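PDB 4HVM: TlmII from Streptoalloteichus hindustanus, which probably acts in tallysomycin biosynthesis as a condensation-domain protein of nonribosomal peptide assembly that handles phosphopantetheine-bound substrates. Local coordinates for residues A[105-109]-A[123-127]; A[56-60]-A[156-160]; A[143-149]-A[292-297]; A[23-27]-A[140-144]; A[213-217]-A[432-436]. All coordinates share one frame; numbering follows the deposited sequence.

Contact 1: A[105-109]-A[123-127]; sequences LLRAD and RLHLV
A single carboxylate oxygen, Asp109 OD2, is gripped by two basic side chains that reach it from opposite faces of the carboxylate plane. Arg123 NH1 makes a salt bridge to it at 2.6 Å, with the oxygen lying in the plane of the guanidinium. His125 NE2 donates to the same oxygen over 3.0 Å, and here too the acceptor lies close to the plane of the donor ring. The carboxylate therefore stands steeply across both flat groups, 74° from the guanidinium and 77° from the imidazole. Arg123 NH1 also makes a weak bond to the main-chain Asp109 O (2.8 Å), so both the backbone and the side chain of Asp109 meet this one nitrogen. The bend of the arginine chain at chi3 carries its end over to the helix. The other aspartate oxygen, OD1, is taken up by a salt bridge to Arg112, and the surrounding positive charge would probably keep the carboxylate ionised. Behind the polar group the contact turns apolar: Leu106 CD2 lies over a face of the His125 ring as a CH-pi contact, 4.0 Å from the centroid, while Leu105 CD2 touches His125 ND1 obliquely at 3.6 Å and continues to Val127 CG2 at 4.1 Å. Residues 105-109 run nearly antiparallel (156°) to residues 123-127; helix 98-110 and strand 122-128 belong to a beta-alpha-beta unit that starts with strand 87-91. Val139 of strand 133-141 flanks Asp109, Arg123 and His125, and on the other side of the sheet Leu124 meets helix 49-62.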
# COMPACT_ATOMS: atom_id res chain seq x y z
N LEU A 105 -19.67 -4.56 0.03
CA LEU A 105 -19.57 -5.58 1.07
C LEU A 105 -18.18 -5.58 1.70
O LEU A 105 -18.03 -5.54 2.92
CB LEU A 105 -19.88 -6.96 0.48
CG LEU A 105 -19.90 -8.17 1.41
CD1 LEU A 105 -20.97 -9.15 0.96
CD2 LEU A 105 -18.55 -8.86 1.44
N LEU A 106 -17.15 -5.64 0.86
CA LEU A 106 -15.77 -5.68 1.32
C LEU A 106 -15.38 -4.39 2.04
O LEU A 106 -14.68 -4.43 3.06
CB LEU A 106 -14.82 -5.95 0.16
CG LEU A 106 -15.00 -7.31 -0.51
CD1 LEU A 106 -14.08 -7.45 -1.70
CD2 LEU A 106 -14.73 -8.42 0.50
N ARG A 107 -15.84 -3.26 1.52
CA ARG A 107 -15.63 -1.98 2.16
C ARG A 107 -16.25 -1.95 3.55
O ARG A 107 -15.66 -1.44 4.50
CB ARG A 107 -16.22 -0.84 1.32
CG ARG A 107 -15.38 -0.40 0.14
CD ARG A 107 -16.08 0.70 -0.63
NE ARG A 107 -15.26 1.22 -1.73
CZ ARG A 107 -15.63 2.21 -2.53
NH1 ARG A 107 -16.81 2.79 -2.36
NH2 ARG A 107 -14.83 2.61 -3.51
N ALA A 108 -17.46 -2.51 3.66
CA ALA A 108 -18.18 -2.52 4.92
C ALA A 108 -17.47 -3.37 5.97
O ALA A 108 -17.35 -2.97 7.12
CB ALA A 108 -19.60 -3.01 4.72
N ASP A 109 -17.00 -4.54 5.55
CA ASP A 109 -16.28 -5.43 6.45
C ASP A 109 -14.92 -4.84 6.81
O ASP A 109 -14.38 -5.11 7.88
CB ASP A 109 -16.09 -6.81 5.81
CG ASP A 109 -15.50 -7.82 6.78
OD1 ASP A 109 -16.26 -8.39 7.59
OD2 ASP A 109 -14.27 -8.05 6.73
N ARG A 123 -9.54 -11.71 7.09
CA ARG A 123 -10.81 -12.34 6.73
C ARG A 123 -10.88 -12.64 5.24
O ARG A 123 -10.64 -11.77 4.41
CB ARG A 123 -11.97 -11.43 7.14
CG ARG A 123 -12.10 -11.24 8.64
CD ARG A 123 -13.00 -10.08 9.00
NE ARG A 123 -12.35 -9.18 9.94
CZ ARG A 123 -12.28 -7.86 9.80
NH1 ARG A 123 -12.84 -7.27 8.75
NH2 ARG A 123 -11.65 -7.12 10.70
N LEU A 124 -11.20 -13.88 4.90
CA LEU A 124 -11.38 -14.27 3.51
C LEU A 124 -12.86 -14.29 3.18
O LEU A 124 -13.64 -14.93 3.88
CB LEU A 124 -10.75 -15.63 3.23
CG LEU A 124 -9.23 -15.72 3.38
CD1 LEU A 124 -8.72 -17.09 2.97
CD2 LEU A 124 -8.55 -14.62 2.57
N HIS A 125 -13.25 -13.57 2.13
CA HIS A 125 -14.64 -13.53 1.71
C HIS A 125 -14.86 -14.36 0.44
O HIS A 125 -14.12 -14.22 -0.53
CB HIS A 125 -15.10 -12.09 1.48
CG HIS A 125 -15.19 -11.28 2.74
ND1 HIS A 125 -16.38 -11.04 3.39
CD2 HIS A 125 -14.23 -10.65 3.47
CE1 HIS A 125 -16.16 -10.30 4.47
NE2 HIS A 125 -14.86 -10.05 4.53
N LEU A 126 -15.86 -15.23 0.47
CA LEU A 126 -16.25 -16.00 -0.70
C LEU A 126 -17.62 -15.50 -1.15
O LEU A 126 -18.65 -15.94 -0.63
CB LEU A 126 -16.29 -17.50 -0.38
CG LEU A 126 -16.22 -18.50 -1.54
CD1 LEU A 126 -15.69 -19.83 -1.04
CD2 LEU A 126 -17.58 -18.69 -2.19
N VAL A 127 -17.63 -14.58 -2.11
CA VAL A 127 -18.87 -13.93 -2.52
C VAL A 127 -19.29 -14.39 -3.91
O VAL A 127 -18.56 -14.19 -4.88
CB VAL A 127 -18.72 -12.40 -2.54
CG1 VAL A 127 -20.07 -11.73 -2.65
CG2 VAL A 127 -17.99 -11.91 -1.29

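Contact 2: A[56-60]-A[156-160]; sequences ADEVL and AVWQA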
# COMPACT_ATOMS: atom_id res chain seq x y z
N ALA A 56 -9.77 -22.26 1.03
CA ALA A 56 -9.49 -21.09 1.85
C ALA A 56 -9.05 -21.50 3.25
O ALA A 56 -8.11 -20.93 3.81
CB ALA A 56 -10.70 -20.19 1.92
N ASP A 57 -9.74 -22.49 3.81
CA ASP A 57 -9.42 -23.01 5.13
C ASP A 57 -8.02 -23.61 5.15
O ASP A 57 -7.30 -23.51 6.14
CB ASP A 57 -10.44 -24.05 5.56
CG ASP A 57 -11.79 -23.45 5.89
OD1 ASP A 57 -11.82 -22.32 6.43
OD2 ASP A 57 -12.83 -24.10 5.61
N GLU A 58 -7.65 -24.24 4.04
CA GLU A 58 -6.34 -24.88 3.91
C GLU A 58 -5.23 -23.83 3.94
O GLU A 58 -4.19 -24.04 4.57
CB GLU A 58 -6.28 -25.69 2.61
CG GLU A 58 -4.95 -26.38 2.36
CD GLU A 58 -4.95 -27.19 1.08
OE1 GLU A 58 -6.05 -27.49 0.57
OE2 GLU A 58 -3.86 -27.51 0.57
N VAL A 59 -5.46 -22.71 3.28
CA VAL A 59 -4.49 -21.62 3.23
C VAL A 59 -4.40 -20.91 4.58
O VAL A 59 -3.31 -20.56 5.03
CB VAL A 59 -4.82 -20.61 2.12
CG1 VAL A 59 -3.88 -19.42 2.18
CG2 VAL A 59 -4.75 -21.29 0.76
N LEU A 60 -5.55 -20.72 5.22
CA LEU A 60 -5.60 -20.10 6.54
C LEU A 60 -4.85 -20.94 7.57
O LEU A 60 -4.36 -20.42 8.57
CB LEU A 60 -7.05 -19.89 7.00
CG LEU A 60 -7.84 -18.80 6.27
CD1 LEU A 60 -9.25 -18.68 6.83
CD2 LEU A 60 -7.11 -17.46 6.34
N ALA A 156 -2.87 -18.01 -3.48
CA ALA A 156 -2.64 -19.29 -2.82
C ALA A 156 -3.93 -20.09 -2.63
O ALA A 156 -3.92 -21.32 -2.68
CB ALA A 156 -1.95 -19.08 -1.48
N VAL A 157 -5.03 -19.39 -2.42
CA VAL A 157 -6.33 -20.03 -2.25
C VAL A 157 -6.77 -20.70 -3.55
O VAL A 157 -7.25 -21.84 -3.54
CB VAL A 157 -7.41 -19.04 -1.78
CG1 VAL A 157 -8.76 -19.73 -1.69
CG2 VAL A 157 -7.02 -18.44 -0.43
N TRP A 158 -6.61 -19.99 -4.66
CA TRP A 158 -6.94 -20.56 -5.96
C TRP A 158 -6.00 -21.70 -6.34
O TRP A 158 -6.39 -22.62 -7.05
CB TRP A 158 -6.94 -19.47 -7.04
CG TRP A 158 -8.19 -18.63 -7.04
CD1 TRP A 158 -8.30 -17.32 -6.68
CD2 TRP A 158 -9.50 -19.06 -7.41
NE1 TRP A 158 -9.60 -16.91 -6.81
CE2 TRP A 158 -10.36 -17.96 -7.25
CE3 TRP A 158 -10.04 -20.27 -7.86
CZ2 TRP A 158 -11.73 -18.03 -7.54
CZ3 TRP A 158 -11.39 -20.34 -8.14
CH2 TRP A 158 -12.22 -19.22 -7.97
N GLN A 159 -4.76 -21.62 -5.87
CA GLN A 159 -3.80 -22.70 -6.09
C GLN A 159 -4.26 -23.97 -5.37
O GLN A 159 -4.15 -25.07 -5.91
CB GLN A 159 -2.40 -22.30 -5.60
CG GLN A 159 -1.62 -21.43 -6.58
CD GLN A 159 -0.17 -21.24 -6.15
OE1 GLN A 159 0.21 -21.58 -5.03
NE2 GLN A 159 0.64 -20.68 -7.05
N ALA A 160 -4.76 -23.80 -4.15
CA ALA A 160 -5.25 -24.92 -3.36
C ALA A 160 -6.49 -25.53 -3.99
O ALA A 160 -6.72 -26.73 -3.88
CB ALA A 160 -5.54 -24.48 -1.93
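Val59 turns its side chain onto helix 147-161, CG2 settling among Ala156, Val157 and Ala160. Val59 CG2 approaches the main chain, 3.5 Å from Ala156 O and 3.6 Å from Val157 CA, and it also meets Val157 CG2 at 3.8 Å and Ala160 CB at 4.2 Å. CG1 rests on Ala156 CB. This spread follows from chi1 of 175°, which places CG1 anti to the backbone N and leaves CG2 beside that N. The two valines cross at about a right angle. Val157 answers in kind: its CG1 lies on the backbone of Ala56, 3.8 Å from Ala56 N, and near the alanine CB as well. At the solvent side, the extended chain of Glu58 lays its OE1 against Ala160 CB, a contact without a hydrogen bond. The small alanines let the axes of 56-60 and 156-160 come to 8.5 Å, 123° apart, Ala56 and Val157 bringing their CA atoms within 5.3 Å. Exchanging Val59 for an alanine would probably open a gap above the Ala156 carbonyl and take away the methyl that Val157 CG2 packs against. Farther out, Leu52 and Leu136 border Val157, Phe165 and Tyr170 cover Ala156, and Ala55 adds to the packing on Ala160. Both helices rest on Leu124 of strand 122-128, touched by Ala56, Leu60 and Val157, so the pair lies across one face of the sheet.

Contact 3: A[143-149]-A[292-297]; sequences MLLDARS and VVGPLT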
# COMPACT_ATOMS: atom_id res chain seq x y z
N MSE A 143 -0.56 -4.87 9.39
CA MSE A 143 0.57 -5.38 10.16
C MSE A 143 0.74 -6.88 9.97
O MSE A 143 1.63 -7.50 10.57
CB MSE A 143 0.40 -5.05 11.65
CG MSE A 143 0.63 -3.59 11.99
SE MSE A 143 0.40 -3.22 13.88
CE MSE A 143 1.55 -4.61 14.60
N LEU A 144 -0.12 -7.47 9.15
CA LEU A 144 -0.03 -8.88 8.81
C LEU A 144 0.26 -9.04 7.33
O LEU A 144 1.13 -9.81 6.94
CB LEU A 144 -1.32 -9.61 9.17
CG LEU A 144 -1.63 -9.79 10.66
CD1 LEU A 144 -2.77 -10.77 10.85
CD2 LEU A 144 -0.40 -10.25 11.41
N LEU A 145 -0.48 -8.31 6.50
CA LEU A 145 -0.32 -8.40 5.05
C LEU A 145 -0.14 -7.02 4.43
O LEU A 145 -0.95 -6.12 4.64
CB LEU A 145 -1.55 -9.07 4.43
CG LEU A 145 -1.95 -10.43 5.01
CD1 LEU A 145 -3.18 -10.97 4.30
CD2 LEU A 145 -0.80 -11.42 4.91
N ASP A 146 0.93 -6.85 3.66
CA ASP A 146 1.12 -5.64 2.88
C ASP A 146 0.43 -5.78 1.52
O ASP A 146 -0.29 -6.75 1.28
CB ASP A 146 2.61 -5.29 2.72
CG ASP A 146 3.43 -6.45 2.18
OD1 ASP A 146 2.86 -7.42 1.65
OD2 ASP A 146 4.68 -6.38 2.27
N ALA A 147 0.66 -4.81 0.63
CA ALA A 147 0.01 -4.79 -0.67
C ALA A 147 0.20 -6.07 -1.48
O ALA A 147 -0.75 -6.62 -2.04
CB ALA A 147 0.48 -3.58 -1.48
N ARG A 148 1.44 -6.55 -1.53
CA ARG A 148 1.78 -7.73 -2.30
C ARG A 148 1.25 -9.01 -1.66
O ARG A 148 0.78 -9.91 -2.35
CB ARG A 148 3.30 -7.83 -2.49
CG ARG A 148 3.76 -9.02 -3.32
CD ARG A 148 5.26 -8.98 -3.56
NE ARG A 148 5.73 -10.11 -4.35
CZ ARG A 148 6.98 -10.27 -4.76
NH1 ARG A 148 7.90 -9.36 -4.46
NH2 ARG A 148 7.32 -11.33 -5.48
N SER A 149 1.32 -9.08 -0.33
CA SER A 149 0.92 -10.29 0.40
C SER A 149 -0.56 -10.60 0.26
O SER A 149 -0.96 -11.77 0.33
CB SER A 149 1.30 -10.17 1.88
OG SER A 149 2.71 -10.11 2.04
N VAL A 292 8.00 -14.03 0.73
CA VAL A 292 7.48 -14.06 2.09
C VAL A 292 6.12 -13.39 2.19
O VAL A 292 5.94 -12.26 1.74
CB VAL A 292 8.44 -13.35 3.07
CG1 VAL A 292 7.85 -13.31 4.47
CG2 VAL A 292 9.79 -14.05 3.07
N VAL A 293 5.16 -14.09 2.77
CA VAL A 293 3.86 -13.49 3.08
C VAL A 293 3.97 -12.78 4.42
O VAL A 293 4.21 -13.42 5.45
CB VAL A 293 2.74 -14.56 3.16
CG1 VAL A 293 1.46 -13.96 3.73
CG2 VAL A 293 2.48 -15.15 1.79
N GLY A 294 3.81 -11.46 4.41
CA GLY A 294 3.90 -10.66 5.61
C GLY A 294 4.21 -9.20 5.36
O GLY A 294 4.33 -8.77 4.21
N PRO A 295 4.34 -8.42 6.44
CA PRO A 295 4.65 -6.99 6.35
C PRO A 295 6.12 -6.74 6.03
O PRO A 295 6.97 -6.78 6.92
CB PRO A 295 4.33 -6.47 7.75
CG PRO A 295 4.54 -7.65 8.64
CD PRO A 295 4.14 -8.86 7.84
N LEU A 296 6.41 -6.46 4.76
CA LEU A 296 7.77 -6.17 4.32
C LEU A 296 7.81 -4.95 3.40
O LEU A 296 8.74 -4.79 2.61
CB LEU A 296 8.38 -7.40 3.63
CG LEU A 296 8.72 -8.57 4.55
CD1 LEU A 296 9.27 -9.73 3.76
CD2 LEU A 296 9.70 -8.14 5.64
N THR A 297 6.80 -4.10 3.51
CA THR A 297 6.74 -2.88 2.72
C THR A 297 6.87 -1.67 3.63
O THR A 297 6.20 -1.58 4.66
CB THR A 297 5.41 -2.78 1.93
OG1 THR A 297 5.27 -3.93 1.09
CG2 THR A 297 5.40 -1.52 1.08
O HOH W 1 3.97 -4.73 -1.59
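Leu145 and Gly294 bring their CA atoms to 4.8 Å where the loop before helix 147-161 meets the loop before strand 297-305. Gly294 CA sends a C-H...O contact to Leu144 O (3.2 Å), and its backbone angles of 158°/-178° suit a residue without a side chain. Pro295 follows, with CD beside Leu144 O and CG beside Met143 O. Asp146 carries the polar centre. Its chi1 of 53° sets the carboxylate between its own N and carbonyl carbon, turned across the facing loop. OD2 accepts from Leu296 N (3.0 Å) and Thr297 OG1 (2.8 Å), which approach from opposite faces of the carboxylate, and forms a salt bridge to Arg284. OD1 caps the helix by accepting from Ser149 N (3.0 Å), and Ser149 OG in turn receives Gly294 N at 2.9 Å. A water bridges Arg148 N and Thr297 OG1. With an alanine in place of Asp146, Leu296 N and Thr297 OG1 would probably lose their shared acceptor, Arg284 its counter-charge and the helix its cap. The sequence HQMLLDA is consistent with a degenerate HHxxxDG signature of condensation domains, Gln replacing the second histidine and Ala the glycine; the signature aspartate typically pairs with an arginine, a structural role.

Contact 4: A[23-27]-A[140-144]; sequences AWRWL and AHQML
Helix 18-27 lays Ala23, Trp24 and Leu27 against the turn that leaves strand 133-141 at His141, Gln142 and Met143. Met143 is a selenomethionine here. Its SE lies 3.8 Å from Trp24 CE3 and 5.1 Å from the centroid of the six-membered ring, an oblique Met-aromatic contact, while its CG touches Ala23 CB at 4.0 Å. The tryptophan swings toward it because CG stands anti to the backbone N (chi1 -176°). One methyl, Leu27 CD1, fills the middle, reaching Gln142 CG at 3.8 Å and His141 CE1 at 3.9 Å. Leu27 CD1 also lies 4.1 Å from Met143 CG. Trp26 folds back so that Leu27 CG sits over one face of its indole, and Gln142 OE1 meets the rim of that ring at Trp26 CZ2, 3.7 Å away, with the amide turned 67° to it. Within the turn, His141 ND1 accepts from Met143 N (3.1 Å) nearly in the ring plane, which fixes the rotation of the imidazole, and Phe36 meets the same ring. Gln20 reaches Met143 O from the helix. His141 probably corresponds to the first histidine of the condensation-domain HHxxxDG signature, and Gln142 would then stand in place of the second, the one usually linked to catalysis in this family.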
# COMPACT_ATOMS: atom_id res chain seq x y z
N ALA A 23 4.43 0.59 12.70
CA ALA A 23 3.04 0.89 12.36
C ALA A 23 2.17 0.96 13.61
O ALA A 23 1.22 1.74 13.67
CB ALA A 23 2.51 -0.16 11.40
N TRP A 24 2.50 0.15 14.61
CA TRP A 24 1.74 0.09 15.85
C TRP A 24 1.82 1.40 16.62
O TRP A 24 0.95 1.70 17.45
CB TRP A 24 2.21 -1.07 16.72
CG TRP A 24 1.41 -1.27 17.97
CD1 TRP A 24 1.88 -1.20 19.26
CD2 TRP A 24 0.02 -1.58 18.07
NE1 TRP A 24 0.86 -1.44 20.14
CE2 TRP A 24 -0.29 -1.68 19.44
CE3 TRP A 24 -1.00 -1.78 17.13
CZ2 TRP A 24 -1.58 -1.97 19.89
CZ3 TRP A 24 -2.27 -2.07 17.58
CH2 TRP A 24 -2.55 -2.16 18.95
N ARG A 25 2.85 2.19 16.35
CA ARG A 25 3.03 3.47 17.04
C ARG A 25 1.92 4.46 16.72
O ARG A 25 1.52 5.25 17.58
CB ARG A 25 4.40 4.08 16.72
CG ARG A 25 5.56 3.37 17.39
CD ARG A 25 6.88 4.11 17.18
NE ARG A 25 7.97 3.51 17.95
CZ ARG A 25 8.82 2.61 17.48
NH1 ARG A 25 8.73 2.19 16.23
NH2 ARG A 25 9.78 2.12 18.26
N TRP A 26 1.42 4.43 15.48
CA TRP A 26 0.36 5.34 15.07
C TRP A 26 -1.00 4.64 14.97
O TRP A 26 -2.04 5.28 15.14
CB TRP A 26 0.71 6.02 13.74
CG TRP A 26 0.63 5.12 12.54
CD1 TRP A 26 1.59 4.26 12.09
CD2 TRP A 26 -0.47 4.99 11.63
NE1 TRP A 26 1.16 3.61 10.96
CE2 TRP A 26 -0.11 4.04 10.66
CE3 TRP A 26 -1.73 5.59 11.55
CZ2 TRP A 26 -0.96 3.67 9.62
CZ3 TRP A 26 -2.58 5.23 10.51
CH2 TRP A 26 -2.19 4.28 9.56
N LEU A 27 -0.99 3.34 14.71
CA LEU A 27 -2.23 2.57 14.55
C LEU A 27 -2.96 2.33 15.86
O LEU A 27 -4.16 2.06 15.87
CB LEU A 27 -1.95 1.24 13.87
CG LEU A 27 -1.86 1.28 12.34
CD1 LEU A 27 -1.51 -0.09 11.78
CD2 LEU A 27 -3.17 1.79 11.77
N ALA A 140 -7.69 -7.42 5.37
CA ALA A 140 -6.58 -7.71 6.28
C ALA A 140 -5.96 -6.51 6.96
O ALA A 140 -5.88 -5.42 6.39
CB ALA A 140 -5.51 -8.51 5.55
N HIS A 141 -5.50 -6.73 8.19
CA HIS A 141 -4.74 -5.74 8.94
C HIS A 141 -3.38 -5.58 8.28
O HIS A 141 -2.75 -6.56 7.89
CB HIS A 141 -4.58 -6.23 10.38
CG HIS A 141 -4.18 -5.17 11.35
ND1 HIS A 141 -2.92 -4.62 11.38
CD2 HIS A 141 -4.87 -4.56 12.34
CE1 HIS A 141 -2.85 -3.71 12.34
NE2 HIS A 141 -4.03 -3.66 12.94
N GLN A 142 -2.93 -4.33 8.14
CA GLN A 142 -1.70 -4.04 7.40
C GLN A 142 -0.44 -4.52 8.12
O GLN A 142 0.64 -4.56 7.52
CB GLN A 142 -1.59 -2.55 7.10
CG GLN A 142 -1.39 -1.68 8.34
CD GLN A 142 -0.87 -0.30 8.00
OE1 GLN A 142 -1.64 0.60 7.67
NE2 GLN A 142 0.44 -0.13 8.09
N MSE A 143 -0.56 -4.87 9.39
CA MSE A 143 0.57 -5.38 10.16
C MSE A 143 0.74 -6.88 9.97
O MSE A 143 1.63 -7.50 10.57
CB MSE A 143 0.40 -5.05 11.65
CG MSE A 143 0.63 -3.59 11.99
SE MSE A 143 0.40 -3.22 13.88
CE MSE A 143 1.55 -4.61 14.60
N LEU A 144 -0.12 -7.47 9.15
CA LEU A 144 -0.03 -8.88 8.81
C LEU A 144 0.26 -9.04 7.33
O LEU A 144 1.13 -9.81 6.94
CB LEU A 144 -1.32 -9.61 9.17
CG LEU A 144 -1.63 -9.79 10.66
CD1 LEU A 144 -2.77 -10.77 10.85
CD2 LEU A 144 -0.40 -10.25 11.41

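Contact 5: A[213-217]-A[432-436]; sequences GPPET and LDQRR
Leu432 takes part through its main chain, its carbonyl oxygen lying 3.2 Å from Thr217 CA in a C-H...O contact. Next comes Asp433, opposite Thr217 in a non-hydrogen-bonded antiparallel pair whose side chains share one face of the sheet. They run side by side, and Thr217 OG1 donates to Asp433 OD1 over 2.7 Å, nearly in line with the carboxylate C-O bond. The threonine hydroxyl is put there by chi1 of -64°, which sets OG1 beside its backbone N and CG2 anti to it. Gln434 forms the hydrogen-bonded pair with Glu216: Glu216 N gives to Gln434 O and Gln434 N to Glu216 O, both at 3.1 Å. The Gln434 carbonyl also takes a C-H...O contact from Pro215 CA at 3.3 Å. The ladder attaches strand 216-223, outermost strand of a six-stranded mixed sheet, to strand 427-434, whose other neighbour is strand 417-424. There Thr417 binds the Gln434 amide, while Leu446 and Leu447 of helix 445-459 cover Gln434 and Leu432. At Arg435 the polar ladder gives way to packing of a proline over the guanidinium face. Its extended chain runs alongside Pro215, and the proline CD sits 4.0 Å above the centre of the guanidinium; Trp412 meets the same arginine in a cation-pi contact. Gly213 O lies 3.7 Å from Arg435 CB. Arg436, poorly ordered and bent at chi2 and chi3, turns its guanidinium back toward Glu216, where Glu216 OE2 and Arg436 NH2 are 3.9 Å apart, a long ion pair of charges alone with no N-H aimed at the oxygen.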
# COMPACT_ATOMS: atom_id res chain seq x y z
N GLY A 213 -8.97 22.06 4.04
CA GLY A 213 -10.22 21.59 3.46
C GLY A 213 -10.43 20.09 3.61
O GLY A 213 -9.49 19.37 3.95
N PRO A 214 -11.66 19.62 3.36
CA PRO A 214 -12.01 18.19 3.45
C PRO A 214 -11.49 17.41 2.25
O PRO A 214 -11.36 17.97 1.16
CB PRO A 214 -13.54 18.21 3.43
CG PRO A 214 -13.89 19.42 2.66
CD PRO A 214 -12.82 20.44 2.98
N PRO A 215 -11.19 16.12 2.44
CA PRO A 215 -10.64 15.28 1.37
C PRO A 215 -11.66 14.99 0.27
O PRO A 215 -12.77 14.53 0.56
CB PRO A 215 -10.25 13.99 2.10
CG PRO A 215 -11.15 13.94 3.29
CD PRO A 215 -11.35 15.37 3.71
N GLU A 216 -11.28 15.25 -0.97
CA GLU A 216 -12.14 14.99 -2.12
C GLU A 216 -11.44 14.10 -3.15
O GLU A 216 -10.24 14.24 -3.37
CB GLU A 216 -12.60 16.30 -2.75
CG GLU A 216 -11.48 17.29 -3.02
CD GLU A 216 -12.00 18.66 -3.43
OE1 GLU A 216 -13.21 18.77 -3.72
OE2 GLU A 216 -11.21 19.63 -3.45
N THR A 217 -12.19 13.21 -3.77
CA THR A 217 -11.62 12.21 -4.67
C THR A 217 -11.89 12.48 -6.15
O THR A 217 -13.02 12.78 -6.55
CB THR A 217 -12.14 10.80 -4.31
OG1 THR A 217 -11.68 10.45 -3.00
CG2 THR A 217 -11.66 9.76 -5.30
N LEU A 432 -7.10 10.06 -6.99
CA LEU A 432 -6.48 11.21 -6.35
C LEU A 432 -7.28 11.69 -5.15
O LEU A 432 -8.48 11.94 -5.26
CB LEU A 432 -6.32 12.36 -7.35
CG LEU A 432 -5.86 13.70 -6.79
CD1 LEU A 432 -4.41 13.62 -6.33
CD2 LEU A 432 -6.04 14.81 -7.82
N ASP A 433 -6.60 11.83 -4.02
CA ASP A 433 -7.22 12.35 -2.80
C ASP A 433 -6.56 13.67 -2.42
O ASP A 433 -5.39 13.69 -2.04
CB ASP A 433 -7.10 11.34 -1.66
CG ASP A 433 -7.87 10.06 -1.94
OD1 ASP A 433 -9.02 10.14 -2.41
OD2 ASP A 433 -7.31 8.97 -1.69
N GLN A 434 -7.29 14.77 -2.52
CA GLN A 434 -6.71 16.09 -2.27
C GLN A 434 -7.36 16.84 -1.11
O GLN A 434 -8.49 16.56 -0.73
CB GLN A 434 -6.77 16.95 -3.53
CG GLN A 434 -5.71 16.62 -4.55
CD GLN A 434 -5.14 17.85 -5.22
OE1 GLN A 434 -4.01 18.26 -4.95
NE2 GLN A 434 -5.92 18.45 -6.11
N ARG A 435 -6.61 17.79 -0.56
CA ARG A 435 -7.13 18.74 0.41
C ARG A 435 -6.61 20.12 0.03
O ARG A 435 -5.45 20.45 0.31
CB ARG A 435 -6.67 18.36 1.82
CG ARG A 435 -7.02 16.95 2.24
CD ARG A 435 -6.85 16.74 3.73
NE ARG A 435 -7.10 15.35 4.11
CZ ARG A 435 -7.66 14.96 5.25
NH1 ARG A 435 -8.04 15.87 6.14
NH2 ARG A 435 -7.84 13.67 5.50
N ARG A 436 -7.46 20.92 -0.61
CA ARG A 436 -7.05 22.21 -1.16
C ARG A 436 -6.60 23.18 -0.07
O ARG A 436 -7.22 23.25 1.00
CB ARG A 436 -8.19 22.83 -1.97
CG ARG A 436 -7.73 23.80 -3.05
CD ARG A 436 -7.38 23.07 -4.34
NE ARG A 436 -8.55 22.48 -4.97
CZ ARG A 436 -8.54 21.83 -6.13
NH1 ARG A 436 -7.40 21.68 -6.79
NH2 ARG A 436 -9.66 21.33 -6.63

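Contacts 1, 2 and 3 are buried, contact 4 partly so, and contact 5 lies at the surface, about 38 Å from contact 2 between centres. Contacts 1 and 2 meet through Leu124, whose strand has the salt-bridged helix of contact 1 on one face and the mainly apolar helix pair of contact 2 on the other. Contact 3 holds the start of helix 147-161 and contact 2 its end part. Contacts 3 and 4 share Met143 and Leu144, splitting one probable signature sequence between a charged, capped half and a mainly apolar, aromatic half. Contact 5 relies on backbone ladder bonds and a Thr-Asp hydrogen bond, with only a long ion pair beside them.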